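Local coordinates for copper-containing nitrite reductase (Thermus scotoductus, PDB 6HBE), which probably reduces nitrite to nitric oxide with electrons from cytochrome c, working as a copper-containing homotrimer, at residues T62-L67 with E100-A105; R168-G173 with G208-S213; D198-Y203 with I251-P256; V394-G399 with E423-C428. One frame throughout, in Å; residues are numbered along the deposited sequence.

Interaction 1: T62-L67 with E100-A105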
# COMPACT_ATOMS: atom_id res chain seq x y z
N THR C 62 -7.99 -21.80 -31.66
CA THR C 62 -6.56 -22.04 -31.62
C THR C 62 -5.85 -20.71 -31.81
O THR C 62 -6.08 -20.00 -32.80
CB THR C 62 -6.12 -23.07 -32.68
OG1 THR C 62 -6.79 -24.31 -32.44
CG2 THR C 62 -4.65 -23.30 -32.63
N VAL C 63 -4.97 -20.38 -30.87
CA VAL C 63 -4.29 -19.09 -30.88
C VAL C 63 -2.84 -19.32 -31.23
O VAL C 63 -2.13 -20.03 -30.49
CB VAL C 63 -4.39 -18.40 -29.50
CG1 VAL C 63 -3.71 -17.03 -29.51
CG2 VAL C 63 -5.85 -18.29 -29.05
N HIS C 64 -2.37 -18.71 -32.32
CA HIS C 64 -0.97 -18.78 -32.72
C HIS C 64 -0.38 -17.43 -32.37
O HIS C 64 -0.92 -16.42 -32.79
CB HIS C 64 -0.79 -19.02 -34.25
CG HIS C 64 -1.41 -20.29 -34.77
ND1 HIS C 64 -0.88 -21.54 -34.53
CD2 HIS C 64 -2.51 -20.49 -35.54
CE1 HIS C 64 -1.64 -22.46 -35.10
NE2 HIS C 64 -2.63 -21.85 -35.73
N ILE C 65 0.73 -17.43 -31.62
CA ILE C 65 1.50 -16.23 -31.32
C ILE C 65 2.85 -16.26 -32.05
O ILE C 65 3.55 -17.29 -32.02
CB ILE C 65 1.80 -16.11 -29.79
CG1 ILE C 65 0.52 -16.11 -28.96
CG2 ILE C 65 2.71 -14.91 -29.50
CD1 ILE C 65 -0.40 -14.92 -29.21
N THR C 66 3.23 -15.14 -32.65
CA THR C 66 4.58 -14.95 -33.16
C THR C 66 5.17 -13.85 -32.32
O THR C 66 4.63 -12.77 -32.29
CB THR C 66 4.58 -14.53 -34.65
OG1 THR C 66 4.11 -15.63 -35.44
CG2 THR C 66 5.97 -14.17 -35.12
N LEU C 67 6.25 -14.15 -31.60
CA LEU C 67 6.93 -13.16 -30.79
C LEU C 67 8.27 -12.83 -31.39
O LEU C 67 9.10 -13.73 -31.56
CB LEU C 67 7.10 -13.72 -29.38
CG LEU C 67 7.98 -12.90 -28.40
CD1 LEU C 67 7.32 -11.57 -28.07
CD2 LEU C 67 8.21 -13.72 -27.13
N GLU C 100 7.56 -19.10 -32.12
CA GLU C 100 6.21 -19.40 -32.59
C GLU C 100 5.62 -20.31 -31.54
O GLU C 100 6.31 -21.25 -31.12
CB GLU C 100 6.27 -20.17 -33.93
CG GLU C 100 7.02 -19.45 -35.05
CD GLU C 100 6.31 -18.22 -35.57
OE1 GLU C 100 5.09 -18.09 -35.31
OE2 GLU C 100 6.96 -17.36 -36.22
N PHE C 101 4.38 -20.05 -31.10
CA PHE C 101 3.69 -20.86 -30.09
C PHE C 101 2.18 -20.88 -30.32
O PHE C 101 1.56 -19.86 -30.63
CB PHE C 101 4.06 -20.28 -28.70
CG PHE C 101 3.38 -20.98 -27.54
CD1 PHE C 101 3.85 -22.21 -27.08
CD2 PHE C 101 2.32 -20.39 -26.88
CE1 PHE C 101 3.25 -22.85 -26.00
CE2 PHE C 101 1.71 -21.02 -25.79
CZ PHE C 101 2.17 -22.25 -25.35
N SER C 102 1.56 -22.04 -30.16
CA SER C 102 0.11 -22.16 -30.23
C SER C 102 -0.47 -22.79 -28.97
O SER C 102 0.18 -23.65 -28.38
CB SER C 102 -0.29 -23.02 -31.44
OG SER C 102 0.46 -22.61 -32.57
N PHE C 103 -1.69 -22.38 -28.62
CA PHE C 103 -2.47 -22.97 -27.52
C PHE C 103 -3.94 -22.86 -27.84
O PHE C 103 -4.31 -22.06 -28.68
CB PHE C 103 -2.16 -22.30 -26.16
CG PHE C 103 -2.52 -20.84 -26.08
CD1 PHE C 103 -1.67 -19.86 -26.58
CD2 PHE C 103 -3.73 -20.44 -25.51
CE1 PHE C 103 -2.01 -18.51 -26.52
CE2 PHE C 103 -4.07 -19.08 -25.43
CZ PHE C 103 -3.21 -18.12 -25.94
N THR C 104 -4.78 -23.67 -27.21
CA THR C 104 -6.22 -23.53 -27.30
C THR C 104 -6.75 -22.68 -26.14
O THR C 104 -6.35 -22.88 -25.00
CB THR C 104 -6.89 -24.92 -27.29
OG1 THR C 104 -6.34 -25.69 -28.36
CG2 THR C 104 -8.37 -24.82 -27.53
N ALA C 105 -7.66 -21.74 -26.46
CA ALA C 105 -8.31 -20.91 -25.44
C ALA C 105 -9.45 -21.66 -24.79
O ALA C 105 -10.61 -21.51 -25.19
CB ALA C 105 -8.80 -19.60 -26.07
O HOH W 1 2.55 -19.06 -34.40
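Strands 62-67 and 100-104 run antiparallel, and the face carrying V63, I65, F101 and F103 is apolar, with V63 and F103 closely packed, whereas the face with T62, H64, T66, E100, S102 and T104 is polar. The tight spot is F103 against V63, its hydrogen-bonded partner. F103 CG takes the crowded position between backbone N and carbonyl carbon (chi1 64°), which leans the ring toward the V63 side chain on the neighbouring strand. V63 CB stands over one face of that ring, toward its rim, in a CH-pi contact 4.0 Å from the F103 centroid, and V63 CG1 lies 3.7 Å from F103 CE1. I65 CG1 comes more loosely to the ring edge, 4.3 Å from F103 CE1. Between the faces, V63 N meets F103 O at 2.8 Å, almost along the C=O axis.

The polar face is looser, and S102, E100 and T104 are exposed there. H64 ND1 and S102 OG share a short 2.6 Å hydrogen bond at the imidazole edge; with NE2 bonded to E21, both ring nitrogens are engaged and the ring's rotation is fixed. E100 bends at chi2 (-69°), so that T66 OG1 donates to the syn lone pair of E100 OE1 at 2.7 Å. A water donates to both E100 OE1 and I65 O. Strand 98-104 is outermost in its sheet within the chain, and this two-faced antiparallel pair is part of the first domain's cupredoxin beta-sandwich.

Interaction 2: R168-G173 with G208-S213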
# COMPACT_ATOMS: atom_id res chain seq x y z
N ARG C 168 13.50 2.19 -6.65
CA ARG C 168 13.26 2.45 -5.23
C ARG C 168 11.76 2.67 -4.97
O ARG C 168 11.21 2.09 -4.05
CB ARG C 168 14.05 3.70 -4.80
CG ARG C 168 13.90 4.15 -3.34
CD ARG C 168 14.55 3.23 -2.32
NE ARG C 168 13.69 2.10 -1.92
CZ ARG C 168 14.10 0.93 -1.42
NH1 ARG C 168 15.40 0.63 -1.30
NH2 ARG C 168 13.18 0.03 -1.05
N ASP C 169 11.13 3.52 -5.77
CA ASP C 169 9.68 3.79 -5.63
C ASP C 169 8.87 2.54 -5.99
O ASP C 169 7.84 2.28 -5.34
CB ASP C 169 9.23 4.94 -6.53
CG ASP C 169 9.67 6.31 -6.02
OD1 ASP C 169 10.15 6.39 -4.88
OD2 ASP C 169 9.49 7.29 -6.76
N PHE C 170 9.33 1.75 -6.96
CA PHE C 170 8.66 0.48 -7.29
C PHE C 170 8.63 -0.50 -6.09
O PHE C 170 7.57 -1.10 -5.79
CB PHE C 170 9.26 -0.18 -8.53
CG PHE C 170 8.60 -1.50 -8.88
CD1 PHE C 170 7.27 -1.53 -9.31
CD2 PHE C 170 9.29 -2.69 -8.75
CE1 PHE C 170 6.65 -2.76 -9.60
CE2 PHE C 170 8.66 -3.92 -9.01
CZ PHE C 170 7.35 -3.94 -9.44
N TYR C 171 9.77 -0.71 -5.44
CA TYR C 171 9.83 -1.53 -4.20
C TYR C 171 8.88 -1.00 -3.11
O TYR C 171 8.18 -1.76 -2.46
CB TYR C 171 11.27 -1.61 -3.65
CG TYR C 171 12.08 -2.79 -4.11
CD1 TYR C 171 12.34 -3.02 -5.45
CD2 TYR C 171 12.67 -3.65 -3.18
CE1 TYR C 171 13.10 -4.10 -5.87
CE2 TYR C 171 13.44 -4.72 -3.58
CZ TYR C 171 13.65 -4.96 -4.93
OH TYR C 171 14.39 -6.05 -5.32
N ASP C 172 8.85 0.31 -2.95
CA ASP C 172 8.03 0.97 -1.94
C ASP C 172 6.51 1.14 -2.27
O ASP C 172 5.75 1.64 -1.43
CB ASP C 172 8.66 2.36 -1.64
CG ASP C 172 10.08 2.26 -1.05
OD1 ASP C 172 10.48 1.20 -0.59
OD2 ASP C 172 10.81 3.28 -1.06
N GLY C 173 6.08 0.74 -3.47
CA GLY C 173 4.68 0.91 -3.91
C GLY C 173 4.26 2.35 -4.12
O GLY C 173 3.07 2.68 -3.97
N GLY C 208 -1.82 -3.50 -12.39
CA GLY C 208 -0.97 -3.08 -11.28
C GLY C 208 0.26 -2.31 -11.80
O GLY C 208 0.09 -1.34 -12.56
N PRO C 209 1.49 -2.72 -11.45
CA PRO C 209 1.79 -4.00 -10.83
C PRO C 209 1.72 -4.11 -9.31
O PRO C 209 1.86 -5.26 -8.79
CB PRO C 209 3.24 -4.28 -11.31
CG PRO C 209 3.46 -3.36 -12.43
CD PRO C 209 2.73 -2.13 -11.99
N ASN C 210 1.55 -3.00 -8.58
CA ASN C 210 1.48 -3.02 -7.10
C ASN C 210 0.12 -2.75 -6.43
O ASN C 210 -0.15 -3.29 -5.37
CB ASN C 210 2.46 -1.98 -6.53
CG ASN C 210 3.90 -2.44 -6.56
OD1 ASN C 210 4.20 -3.62 -6.35
ND2 ASN C 210 4.81 -1.52 -6.79
N LEU C 211 -0.72 -1.90 -7.03
CA LEU C 211 -1.88 -1.32 -6.31
C LEU C 211 -3.22 -1.96 -6.69
O LEU C 211 -3.40 -2.45 -7.82
CB LEU C 211 -1.94 0.19 -6.50
CG LEU C 211 -0.63 0.88 -6.18
CD1 LEU C 211 -0.69 2.32 -6.56
CD2 LEU C 211 -0.19 0.70 -4.70
N THR C 212 -4.14 -1.97 -5.72
CA THR C 212 -5.48 -2.55 -5.93
C THR C 212 -6.37 -1.42 -6.47
O THR C 212 -6.09 -0.23 -6.25
CB THR C 212 -5.96 -3.12 -4.57
OG1 THR C 212 -5.13 -4.25 -4.22
CG2 THR C 212 -7.45 -3.53 -4.56
N SER C 213 -7.44 -1.81 -7.17
CA SER C 213 -8.42 -0.90 -7.79
C SER C 213 -9.82 -1.25 -7.31
O SER C 213 -10.11 -2.42 -7.05
CB SER C 213 -8.36 -1.02 -9.32
OG SER C 213 -9.23 -0.10 -9.98
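The helix running through 168-172 gives way to a Schellman motif at G173, whose phi is positive (68°), and the loop 208-213, with a cis peptide before P209, brings N210 CA to 6.0 Å from G173 CA. N210 carries the contact. Its CB points toward the helix, and CG, anti to the carbonyl carbon, sends the amide to the last helical turn. There N210 ND2 donates to F170 O at 3.0 Å, in the carbonyl plane and on a lone pair, though the bond is bent (136° at the hydrogen). The same carbonyl takes a weak bond from G173 N, so N210 adds a grip on an oxygen at the helix end. The N210 amide lies obliquely against the F170 ring, their planes 26° apart, with N210 ND2 3.5 Å from F170 CD1. P209 CB meets that ring at its edge, 4.1 Å from F170 CE1, and L211 CD2 rests 3.9 Å from G173 O.

Along the helix, R168 holds D172 one turn on, side-on through NE and NH2, both meeting the carboxylate from above its plane. The salt bridge is R168 NH2 to D172 OD1, 3.0 Å. N210 ND2 also bonds Y164 OH, and the Y164 ring packs edge-to-face with F170. F269 and G270 of the second subunit pack on P209 and F170, so the contact borders the trimer interface. Helix 167-172 follows strand 154-163, and the loop links strand 199-208 to strand 213-217, which belong to two different sheets.

Interaction 3: D198-Y203 with I251-P256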
# COMPACT_ATOMS: atom_id res chain seq x y z
N ASP C 198 -28.40 2.93 -23.31
CA ASP C 198 -27.44 1.96 -23.92
C ASP C 198 -27.10 0.80 -22.99
O ASP C 198 -26.87 1.00 -21.76
CB ASP C 198 -26.09 2.64 -24.25
CG ASP C 198 -26.04 3.30 -25.59
OD1 ASP C 198 -26.94 3.09 -26.44
OD2 ASP C 198 -25.06 4.06 -25.79
N TYR C 199 -27.04 -0.40 -23.55
CA TYR C 199 -26.43 -1.56 -22.89
C TYR C 199 -24.91 -1.54 -23.12
O TYR C 199 -24.44 -1.77 -24.25
CB TYR C 199 -27.09 -2.86 -23.39
CG TYR C 199 -26.36 -4.18 -23.17
CD1 TYR C 199 -25.45 -4.38 -22.10
CD2 TYR C 199 -26.61 -5.27 -24.02
CE1 TYR C 199 -24.79 -5.59 -21.94
CE2 TYR C 199 -25.96 -6.49 -23.85
CZ TYR C 199 -25.07 -6.65 -22.80
OH TYR C 199 -24.44 -7.87 -22.65
N LEU C 200 -24.15 -1.22 -22.06
CA LEU C 200 -22.68 -1.24 -22.12
C LEU C 200 -22.11 -2.54 -21.56
O LEU C 200 -22.62 -3.06 -20.57
CB LEU C 200 -22.08 -0.06 -21.33
CG LEU C 200 -22.54 1.35 -21.72
CD1 LEU C 200 -21.76 2.39 -20.93
CD2 LEU C 200 -22.42 1.67 -23.21
N ARG C 201 -21.06 -3.06 -22.20
CA ARG C 201 -20.26 -4.16 -21.60
C ARG C 201 -18.79 -3.70 -21.47
O ARG C 201 -18.17 -3.29 -22.45
CB ARG C 201 -20.40 -5.48 -22.37
CG ARG C 201 -19.88 -6.72 -21.60
CD ARG C 201 -20.64 -7.99 -21.99
NE ARG C 201 -20.19 -8.53 -23.27
CZ ARG C 201 -20.97 -9.11 -24.21
NH1 ARG C 201 -22.29 -9.24 -24.08
NH2 ARG C 201 -20.38 -9.58 -25.31
N ILE C 202 -18.26 -3.74 -20.24
CA ILE C 202 -16.93 -3.20 -19.90
C ILE C 202 -16.04 -4.42 -19.61
O ILE C 202 -16.43 -5.32 -18.87
CB ILE C 202 -16.99 -2.25 -18.67
CG1 ILE C 202 -17.94 -1.06 -18.95
CG2 ILE C 202 -15.59 -1.72 -18.31
CD1 ILE C 202 -18.37 -0.31 -17.71
N TYR C 203 -14.88 -4.45 -20.23
CA TYR C 203 -13.86 -5.50 -20.02
C TYR C 203 -12.72 -4.78 -19.29
O TYR C 203 -12.03 -3.95 -19.90
CB TYR C 203 -13.41 -6.06 -21.37
CG TYR C 203 -14.49 -6.76 -22.20
CD1 TYR C 203 -15.43 -6.03 -22.94
CD2 TYR C 203 -14.56 -8.15 -22.27
CE1 TYR C 203 -16.40 -6.66 -23.71
CE2 TYR C 203 -15.53 -8.81 -23.03
CZ TYR C 203 -16.47 -8.05 -23.74
OH TYR C 203 -17.44 -8.66 -24.51
N ILE C 251 -18.29 -6.42 -16.86
CA ILE C 251 -19.38 -5.71 -16.20
C ILE C 251 -20.46 -5.38 -17.27
O ILE C 251 -20.13 -4.89 -18.35
CB ILE C 251 -18.83 -4.41 -15.57
CG1 ILE C 251 -17.85 -4.75 -14.41
CG2 ILE C 251 -19.94 -3.48 -15.09
CD1 ILE C 251 -16.89 -3.61 -14.10
N GLU C 252 -21.73 -5.67 -16.96
CA GLU C 252 -22.88 -5.27 -17.78
C GLU C 252 -23.70 -4.22 -17.02
O GLU C 252 -24.04 -4.43 -15.85
CB GLU C 252 -23.75 -6.51 -18.06
CG GLU C 252 -23.07 -7.57 -18.90
CD GLU C 252 -23.99 -8.76 -19.19
OE1 GLU C 252 -24.49 -9.39 -18.25
OE2 GLU C 252 -24.23 -9.06 -20.37
N TRP C 253 -24.00 -3.08 -17.66
CA TRP C 253 -24.72 -1.98 -17.06
C TRP C 253 -25.46 -1.23 -18.17
O TRP C 253 -24.90 -0.99 -19.24
CB TRP C 253 -23.71 -1.03 -16.32
CG TRP C 253 -24.28 0.26 -15.73
CD1 TRP C 253 -25.19 0.39 -14.72
CD2 TRP C 253 -23.90 1.60 -16.08
NE1 TRP C 253 -25.45 1.72 -14.46
CE2 TRP C 253 -24.67 2.48 -15.29
CE3 TRP C 253 -23.05 2.15 -17.05
CZ2 TRP C 253 -24.56 3.87 -15.38
CZ3 TRP C 253 -22.93 3.53 -17.13
CH2 TRP C 253 -23.70 4.37 -16.32
N ARG C 254 -26.70 -0.84 -17.90
CA ARG C 254 -27.44 0.09 -18.76
C ARG C 254 -27.29 1.51 -18.29
O ARG C 254 -27.42 1.79 -17.10
CB ARG C 254 -28.92 -0.27 -18.83
CG ARG C 254 -29.12 -1.52 -19.69
CD ARG C 254 -30.48 -2.14 -19.51
NE ARG C 254 -30.66 -2.75 -18.20
CZ ARG C 254 -31.59 -3.65 -17.91
NH1 ARG C 254 -32.45 -4.08 -18.83
NH2 ARG C 254 -31.67 -4.14 -16.67
N VAL C 255 -27.02 2.41 -19.23
CA VAL C 255 -26.93 3.84 -18.93
C VAL C 255 -28.37 4.26 -18.54
O VAL C 255 -29.31 4.00 -19.32
CB VAL C 255 -26.43 4.67 -20.13
CG1 VAL C 255 -26.33 6.14 -19.76
CG2 VAL C 255 -25.06 4.22 -20.64
N PRO C 256 -28.55 4.86 -17.34
CA PRO C 256 -29.86 5.37 -16.92
C PRO C 256 -30.47 6.36 -17.94
O PRO C 256 -29.75 6.94 -18.76
CB PRO C 256 -29.56 6.07 -15.58
CG PRO C 256 -28.36 5.33 -15.04
CD PRO C 256 -27.55 5.01 -16.25
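Y199 OH donates to E252 OE2 at 2.6 Å, using the anti lone pair of the carboxylate, with ring and carboxylate planes 67° apart. The same hydroxyl accepts R201 NH1 at 2.9 Å, so the phenol stands between a guanidinium and a carboxylate; the positive charge would probably make it a stronger donor. R201 bends at chi3 (78°) and lays its NE and NH2 side-on to Y203 OH, with the Y203 oxygen in the guanidinium plane, the R201 NE to Y203 OH bond being 3.0 Å. R201 CD also runs beside E252 CG, 4.0 Å away. An alanine in place of R201 would lose both grips and would probably leave the two tyrosine hydroxyls less firmly positioned.

These residues lie on neighbouring antiparallel strands within a cupredoxin-type sheet, where strand 154-163 continues the pairing beyond 199-208 and strand 222-227 beyond 248-254. On the face of L200 and W253, L200 CD1 touches W253 CE3 at 4.1 Å, and also V255 CG2, just past the strand, at 3.8 Å. The backbone pairing sets the register of both faces: L200 N bonds W253 O at 2.9 Å, and V255 N bonds D198 O.

Farther out, R201 NH1 makes a salt bridge with E145, and E252 OE1 is bonded by Y226 OH and M144 N, placing helix 143-148 over the polar face. W253 NE1 reaches N83 of the third subunit, and the R254 guanidinium turns away to E223.

Interaction 4: V394-G399 with E423-C428. With CU (copper (II) ion), chain L.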
# COMPACT_ATOMS: atom_id res chain seq x y z
N VAL C 394 31.96 2.64 -15.29
CA VAL C 394 31.97 3.97 -15.91
C VAL C 394 32.09 3.84 -17.44
O VAL C 394 32.92 3.06 -17.94
CB VAL C 394 33.09 4.85 -15.35
CG1 VAL C 394 33.19 6.17 -16.12
CG2 VAL C 394 32.84 5.14 -13.89
N ILE C 395 31.25 4.59 -18.16
CA ILE C 395 31.31 4.63 -19.63
C ILE C 395 31.47 6.04 -20.23
O ILE C 395 31.52 6.17 -21.46
CB ILE C 395 30.10 3.91 -20.27
CG1 ILE C 395 28.76 4.52 -19.82
CG2 ILE C 395 30.16 2.42 -19.95
CD1 ILE C 395 27.73 4.62 -20.92
N ASP C 396 31.58 7.07 -19.39
CA ASP C 396 31.82 8.46 -19.80
C ASP C 396 32.72 9.05 -18.72
O ASP C 396 32.28 9.29 -17.58
CB ASP C 396 30.49 9.24 -19.93
CG ASP C 396 30.67 10.69 -20.45
OD1 ASP C 396 31.74 11.32 -20.26
OD2 ASP C 396 29.72 11.23 -21.03
N VAL C 397 33.98 9.30 -19.09
CA VAL C 397 35.04 9.60 -18.15
C VAL C 397 35.35 11.09 -18.25
O VAL C 397 35.81 11.54 -19.31
CB VAL C 397 36.31 8.78 -18.50
CG1 VAL C 397 37.40 8.96 -17.44
CG2 VAL C 397 35.96 7.30 -18.66
N GLN C 398 35.06 11.84 -17.19
CA GLN C 398 35.44 13.27 -17.09
C GLN C 398 36.11 13.55 -15.75
O GLN C 398 35.78 14.48 -15.02
CB GLN C 398 34.24 14.20 -17.36
CG GLN C 398 33.99 14.40 -18.85
CD GLN C 398 32.56 14.81 -19.18
OE1 GLN C 398 31.60 14.16 -18.76
NE2 GLN C 398 32.41 15.88 -19.97
N GLY C 399 37.09 12.73 -15.46
CA GLY C 399 37.84 12.81 -14.23
C GLY C 399 38.89 11.70 -14.19
O GLY C 399 38.88 10.82 -15.04
N GLU C 423 33.67 14.15 -12.89
CA GLU C 423 32.36 13.50 -13.04
C GLU C 423 32.39 12.29 -13.95
O GLU C 423 33.28 12.14 -14.82
CB GLU C 423 31.28 14.50 -13.47
CG GLU C 423 31.64 15.50 -14.55
CD GLU C 423 30.50 16.48 -14.81
OE1 GLU C 423 29.33 16.04 -14.84
OE2 GLU C 423 30.78 17.68 -15.00
N TYR C 424 31.41 11.41 -13.71
CA TYR C 424 31.36 10.07 -14.30
C TYR C 424 29.92 9.65 -14.55
O TYR C 424 29.08 9.80 -13.65
CB TYR C 424 32.02 9.05 -13.35
CG TYR C 424 33.37 9.50 -12.84
CD1 TYR C 424 34.53 9.27 -13.59
CD2 TYR C 424 33.49 10.18 -11.63
CE1 TYR C 424 35.77 9.70 -13.14
CE2 TYR C 424 34.73 10.62 -11.16
CZ TYR C 424 35.87 10.38 -11.93
OH TYR C 424 37.11 10.81 -11.50
N VAL C 425 29.63 9.13 -15.74
CA VAL C 425 28.37 8.45 -16.01
C VAL C 425 28.69 6.97 -15.99
O VAL C 425 29.65 6.55 -16.64
CB VAL C 425 27.77 8.83 -17.38
CG1 VAL C 425 26.39 8.20 -17.58
CG2 VAL C 425 27.70 10.34 -17.53
N TYR C 426 27.91 6.18 -15.24
CA TYR C 426 28.13 4.73 -15.14
C TYR C 426 26.85 3.96 -15.48
O TYR C 426 25.74 4.51 -15.38
CB TYR C 426 28.69 4.33 -13.76
CG TYR C 426 27.77 4.61 -12.58
CD1 TYR C 426 27.73 5.87 -11.98
CD2 TYR C 426 26.93 3.62 -12.07
CE1 TYR C 426 26.88 6.14 -10.91
CE2 TYR C 426 26.06 3.90 -11.00
CZ TYR C 426 26.02 5.14 -10.43
OH TYR C 426 25.18 5.43 -9.35
N ILE C 427 27.03 2.72 -15.93
CA ILE C 427 25.93 1.78 -16.19
C ILE C 427 26.16 0.49 -15.45
O ILE C 427 27.23 0.26 -14.87
CB ILE C 427 25.72 1.49 -17.72
CG1 ILE C 427 26.94 0.79 -18.35
CG2 ILE C 427 25.40 2.76 -18.47
CD1 ILE C 427 26.76 0.40 -19.80
N CYS C 428 25.17 -0.39 -15.49
CA CYS C 428 25.38 -1.80 -15.19
C CYS C 428 25.68 -2.56 -16.48
O CYS C 428 24.96 -2.43 -17.47
CB CYS C 428 24.15 -2.37 -14.51
SG CYS C 428 24.24 -4.13 -14.21
CU CU L . 22.16 -4.70 -13.48
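Y424 reaches from V394 to G399 on the partner segment. Its CB lies 4.0 Å from V394 CG2, and CG, anti to the carbonyl carbon (chi1 -49°), directs the ring toward the end of strand 393-398. V394 CG1 sits at the ring edge. Beyond, CE1 of Y424 is 3.8 Å from G399 O, CZ rests 3.9 Å from G399 CA, and the hydroxyl OH ends 3.3 Å from G399 C, where it hydrogen-bonds E401 N. A CB on G399 would clash with that hydroxyl. A leucine in place of Y424 would lose the tyrosine's bond to E401 and its cover of G399, and would probably loosen the chain after the strand.

Between V394 and D396 the register shifts by one residue in a classic beta bulge: I395 and D396 both face V425. I395 N donates to V425 O at 3.0 Å, while the bond from D396 N to the same oxygen is weak; V425 N answers to D396 O on a lone pair. The pair closes one side of a sheet in the plastocyanin-like third domain, with strand 393-398 outermost within the chain. From the bulge, I395 crosses I427 at about a right angle, I395 CD1 lying 3.9 Å from I427 CG2. One residue on, C428 SG, anti to its backbone N, binds copper at 2.3 Å; H390, H431 and M434 complete the ligand set of a type 1 centre.

Interaction 4 alone of the four holds a copper ligand; the others lie outside the metal sites. The side chain of P209 in interaction 2 comes within about 10 Å of a bound copper and about 8 Å of the side chain of H114. F103 in interaction 1 and W253 in interaction 3 each have their side chains about 13 Å from a copper. Interactions 2 and 3 alternate along the chain, strand 199-208 running from interaction 3 to the loop of interaction 2, and their nearest atoms are about 9 Å apart. Interactions 3 and 4, on opposite sides of the chain's centre, have centres about 55 Å apart. Interaction 2 lies nearest that centre, where R168 bonds Q352 of the plastocyanin-like domain.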